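Local structure of outer membrane protein Omp121 (Bacteroides thetaiotaomicron, 5FQ8) at residues 903-908 against 939-944. The protein is a TonB-dependent receptor of the bacterial outer membrane, probably importing a nutrient through its plugged beta-barrel by TonB-driven active transport. Numbering follows the deposited sequence.
Sequences SYVKLR and FVWTPS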
ATOM      1  N   SER B 903      29.825 -23.517  20.540  1.00 28.82           N
ATOM      2  CA  SER B 903      31.189 -23.279  20.977  1.00 27.00           C
ATOM      3  C   SER B 903      32.103 -23.020  19.796  1.00 26.92           C
ATOM      4  O   SER B 903      31.929 -23.594  18.720  1.00 29.27           O
ATOM      5  CB  SER B 903      31.687 -24.481  21.775  1.00 27.51           C
ATOM      6  OG  SER B 903      30.921 -24.664  22.950  1.00 27.65           O
ATOM      7  N   TYR B 904      33.076 -22.131  20.001  1.00 27.06           N
ATOM      8  CA  TYR B 904      34.094 -21.884  18.987  1.00 30.77           C
ATOM      9  C   TYR B 904      35.316 -21.218  19.607  1.00 32.61           C
ATOM     10  O   TYR B 904      35.242 -20.590  20.664  1.00 28.77           O
ATOM     11  CB  TYR B 904      33.553 -21.040  17.816  1.00 31.78           C
ATOM     12  CG  TYR B 904      33.102 -19.617  18.134  1.00 29.37           C
ATOM     13  CD1 TYR B 904      34.023 -18.585  18.267  1.00 26.90           C
ATOM     14  CD2 TYR B 904      31.749 -19.304  18.249  1.00 26.02           C
ATOM     15  CE1 TYR B 904      33.614 -17.301  18.539  1.00 26.33           C
ATOM     16  CE2 TYR B 904      31.336 -18.026  18.518  1.00 25.83           C
ATOM     17  CZ  TYR B 904      32.272 -17.021  18.659  1.00 25.98           C
ATOM     18  OH  TYR B 904      31.860 -15.740  18.923  1.00 25.83           O
ATOM     19  N   VAL B 905      36.454 -21.410  18.944  1.00 27.68           N
ATOM     20  CA  VAL B 905      37.650 -20.601  19.141  1.00 27.97           C
ATOM     21  C   VAL B 905      37.862 -19.829  17.854  1.00 27.71           C
ATOM     22  O   VAL B 905      37.784 -20.404  16.767  1.00 27.58           O
ATOM     23  CB  VAL B 905      38.911 -21.426  19.472  1.00 28.55           C
ATOM     24  CG1 VAL B 905      40.068 -20.502  19.652  1.00 28.84           C
ATOM     25  CG2 VAL B 905      38.731 -22.259  20.728  1.00 28.87           C
ATOM     26  N   LYS B 906      38.132 -18.537  17.968  1.00 27.66           N
ATOM     27  CA  LYS B 906      38.239 -17.703  16.783  1.00 27.43           C
ATOM     28  C   LYS B 906      39.494 -16.846  16.812  1.00 33.22           C
ATOM     29  O   LYS B 906      39.768 -16.168  17.804  1.00 44.32           O
ATOM     30  CB  LYS B 906      37.005 -16.818  16.642  1.00 26.94           C
ATOM     31  CG  LYS B 906      36.571 -16.641  15.223  1.00 26.60           C
ATOM     32  CD  LYS B 906      35.347 -15.786  15.135  1.00 26.16           C
ATOM     33  CE  LYS B 906      34.104 -16.606  15.054  1.00 25.87           C
ATOM     34  NZ  LYS B 906      32.946 -15.701  15.017  1.00 25.49           N
ATOM     35  N   LEU B 907      40.253 -16.880  15.721  1.00 27.88           N
ATOM     36  CA  LEU B 907      41.218 -15.830  15.442  1.00 28.10           C
ATOM     37  C   LEU B 907      40.452 -14.556  15.106  1.00 27.71           C
ATOM     38  O   LEU B 907      40.163 -14.272  13.940  1.00 27.47           O
ATOM     39  CB  LEU B 907      42.152 -16.239  14.308  1.00 28.34           C
ATOM     40  CG  LEU B 907      43.286 -15.253  14.019  1.00 28.67           C
ATOM     41  CD1 LEU B 907      43.951 -14.795  15.293  1.00 29.05           C
ATOM     42  CD2 LEU B 907      44.308 -15.857  13.096  1.00 29.02           C
ATOM     43  N   ARG B 908      40.105 -13.791  16.137  1.00 28.51           N
ATOM     44  CA  ARG B 908      39.228 -12.638  15.974  1.00 27.33           C
ATOM     45  C   ARG B 908      39.848 -11.588  15.063  1.00 27.40           C
ATOM     46  O   ARG B 908      39.259 -11.209  14.053  1.00 27.09           O
ATOM     47  CB  ARG B 908      38.919 -12.055  17.346  1.00 27.41           C
ATOM     48  CG  ARG B 908      37.817 -11.038  17.381  1.00 33.75           C
ATOM     49  CD  ARG B 908      36.501 -11.670  17.759  1.00 30.50           C
ATOM     50  NE  ARG B 908      35.732 -11.966  16.567  1.00 32.80           N
ATOM     51  CZ  ARG B 908      34.554 -12.555  16.562  1.00 26.11           C
ATOM     52  NH1 ARG B 908      33.991 -12.923  17.693  1.00 26.01           N
ATOM     53  NH2 ARG B 908      33.959 -12.780  15.413  1.00 27.00           N
ATOM     54  N   PHE B 939      39.812 -17.143  11.196  1.00 27.29           N
ATOM     55  CA  PHE B 939      39.720 -18.593  11.210  1.00 27.40           C
ATOM     56  C   PHE B 939      38.886 -18.986  12.412  1.00 27.25           C
ATOM     57  O   PHE B 939      39.010 -18.379  13.470  1.00 27.33           O
ATOM     58  CB  PHE B 939      41.115 -19.216  11.269  1.00 27.95           C
ATOM     59  CG  PHE B 939      41.176 -20.613  10.771  1.00 41.38           C
ATOM     60  CD1 PHE B 939      40.786 -21.667  11.582  1.00 37.22           C
ATOM     61  CD2 PHE B 939      41.632 -20.882   9.496  1.00 37.38           C
ATOM     62  CE1 PHE B 939      40.843 -22.972  11.136  1.00 32.12           C
ATOM     63  CE2 PHE B 939      41.693 -22.184   9.034  1.00 28.42           C
ATOM     64  CZ  PHE B 939      41.298 -23.236   9.860  1.00 30.85           C
ATOM     65  N   VAL B 940      38.023 -19.980  12.247  1.00 31.61           N
ATOM     66  CA  VAL B 940      37.130 -20.402  13.319  1.00 26.94           C
ATOM     67  C   VAL B 940      37.284 -21.900  13.517  1.00 27.21           C
ATOM     68  O   VAL B 940      37.372 -22.655  12.547  1.00 27.26           O
ATOM     69  CB  VAL B 940      35.674 -20.001  13.024  1.00 26.42           C
ATOM     70  CG1 VAL B 940      35.211 -20.644  11.757  1.00 26.26           C
ATOM     71  CG2 VAL B 940      34.786 -20.325  14.187  1.00 26.34           C
ATOM     72  N   TRP B 941      37.380 -22.316  14.774  1.00 27.45           N
ATOM     73  CA  TRP B 941      37.526 -23.715  15.148  1.00 27.76           C
ATOM     74  C   TRP B 941      36.306 -24.121  15.953  1.00 27.58           C
ATOM     75  O   TRP B 941      36.017 -23.515  16.989  1.00 27.54           O
ATOM     76  CB  TRP B 941      38.795 -23.953  15.974  1.00 53.81           C
ATOM     77  CG  TRP B 941      40.094 -23.792  15.253  1.00 38.26           C
ATOM     78  CD1 TRP B 941      40.763 -24.740  14.542  1.00 34.42           C
ATOM     79  CD2 TRP B 941      40.892 -22.614  15.199  1.00 38.33           C
ATOM     80  NE1 TRP B 941      41.924 -24.220  14.038  1.00 32.88           N
ATOM     81  CE2 TRP B 941      42.027 -22.914  14.431  1.00 34.26           C
ATOM     82  CE3 TRP B 941      40.755 -21.331  15.724  1.00 39.98           C
ATOM     83  CZ2 TRP B 941      43.018 -21.975  14.173  1.00 40.59           C
ATOM     84  CZ3 TRP B 941      41.744 -20.401  15.466  1.00 41.29           C
ATOM     85  CH2 TRP B 941      42.856 -20.727  14.696  1.00 41.25           C
ATOM     86  N   THR B 942      35.610 -25.143  15.491  1.00 27.50           N
ATOM     87  CA  THR B 942      34.425 -25.647  16.160  1.00 27.36           C
ATOM     88  C   THR B 942      34.631 -27.097  16.555  1.00 27.77           C
ATOM     89  O   THR B 942      35.458 -27.793  15.962  1.00 30.16           O
ATOM     90  CB  THR B 942      33.195 -25.533  15.256  1.00 26.89           C
ATOM     91  OG1 THR B 942      33.462 -26.171  13.999  1.00 26.92           O
ATOM     92  CG2 THR B 942      32.866 -24.085  15.036  1.00 26.50           C
ATOM     93  N   PRO B 943      33.906 -27.578  17.561  1.00 27.85           N
ATOM     94  CA  PRO B 943      33.971 -28.989  17.922  1.00 28.47           C
ATOM     95  C   PRO B 943      33.645 -29.908  16.760  1.00 28.20           C
ATOM     96  O   PRO B 943      32.983 -29.528  15.800  1.00 42.12           O
ATOM     97  CB  PRO B 943      32.919 -29.110  19.024  1.00 28.22           C
ATOM     98  CG  PRO B 943      32.933 -27.799  19.666  1.00 28.04           C
ATOM     99  CD  PRO B 943      33.171 -26.802  18.569  1.00 27.67           C
ATOM    100  N   SER B 944      34.121 -31.145  16.880  1.00 33.23           N
ATOM    101  CA  SER B 944      33.918 -32.210  15.906  1.00 30.11           C
ATOM    102  C   SER B 944      32.507 -32.255  15.330  1.00 29.42           C
ATOM    103  O   SER B 944      32.317 -32.523  14.141  1.00 28.20           O
ATOM    104  CB  SER B 944      34.243 -33.548  16.563  1.00 29.33           C
ATOM    105  OG  SER B 944      33.878 -34.628  15.734  1.00 29.44           O
TER
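Two nearly straight backbone hydrogen bonds join Val905 to Trp941: Val905 N gives its proton to Trp941 O at 2.9 Å, and Trp941 N returns one to Val905 O at 2.8 Å, each with an N-H...O angle of 164°. This closed ring defines an antiparallel hydrogen-bonded pair. The next link, from Leu907 N to Phe939 O, is longer and more bent, 3.0 Å and 144°. Between them Lys906 and Val940 form a non-hydrogen-bonded pair with a CA-CA separation of 4.5 Å. On the face carrying Val905, Leu907, Phe939 and Trp941, the indole reaches to the neighbouring strand. Trp941 CG is anti to its own carbonyl carbon (chi1 -69°), which sets the benzo edge against the Val905 carbonyl, CE3 lying 3.3 Å from Val905 O with that oxygen near the ring plane; CE3 is also 4.1 Å from Val905 CG1. Phe939 CD1 sits above one indole face, near its rim. The strands, 899-915 and 928-941, are neighbours in the transmembrane barrel of the TonB-dependent receptor family; Val905 and Leu907 also touch strand 815-825, and a bound detergent near Leu907 is consistent with a lipid-facing outer wall. On the reverse face, Val940 CG2, anti to its backbone N, meets both Tyr904 CB and Lys906 CE at 3.9 Å. Lys906 runs alongside Val940, bends at chi3, and lays CD over one face of the Arg908 guanidinium. Lys906 NZ and Arg908 NH2, both donors, come close without bonding; their shared salt-bridge partner Glu952, with Asp950 for Lys906 and Asp822 for Arg908, probably balances the two charges.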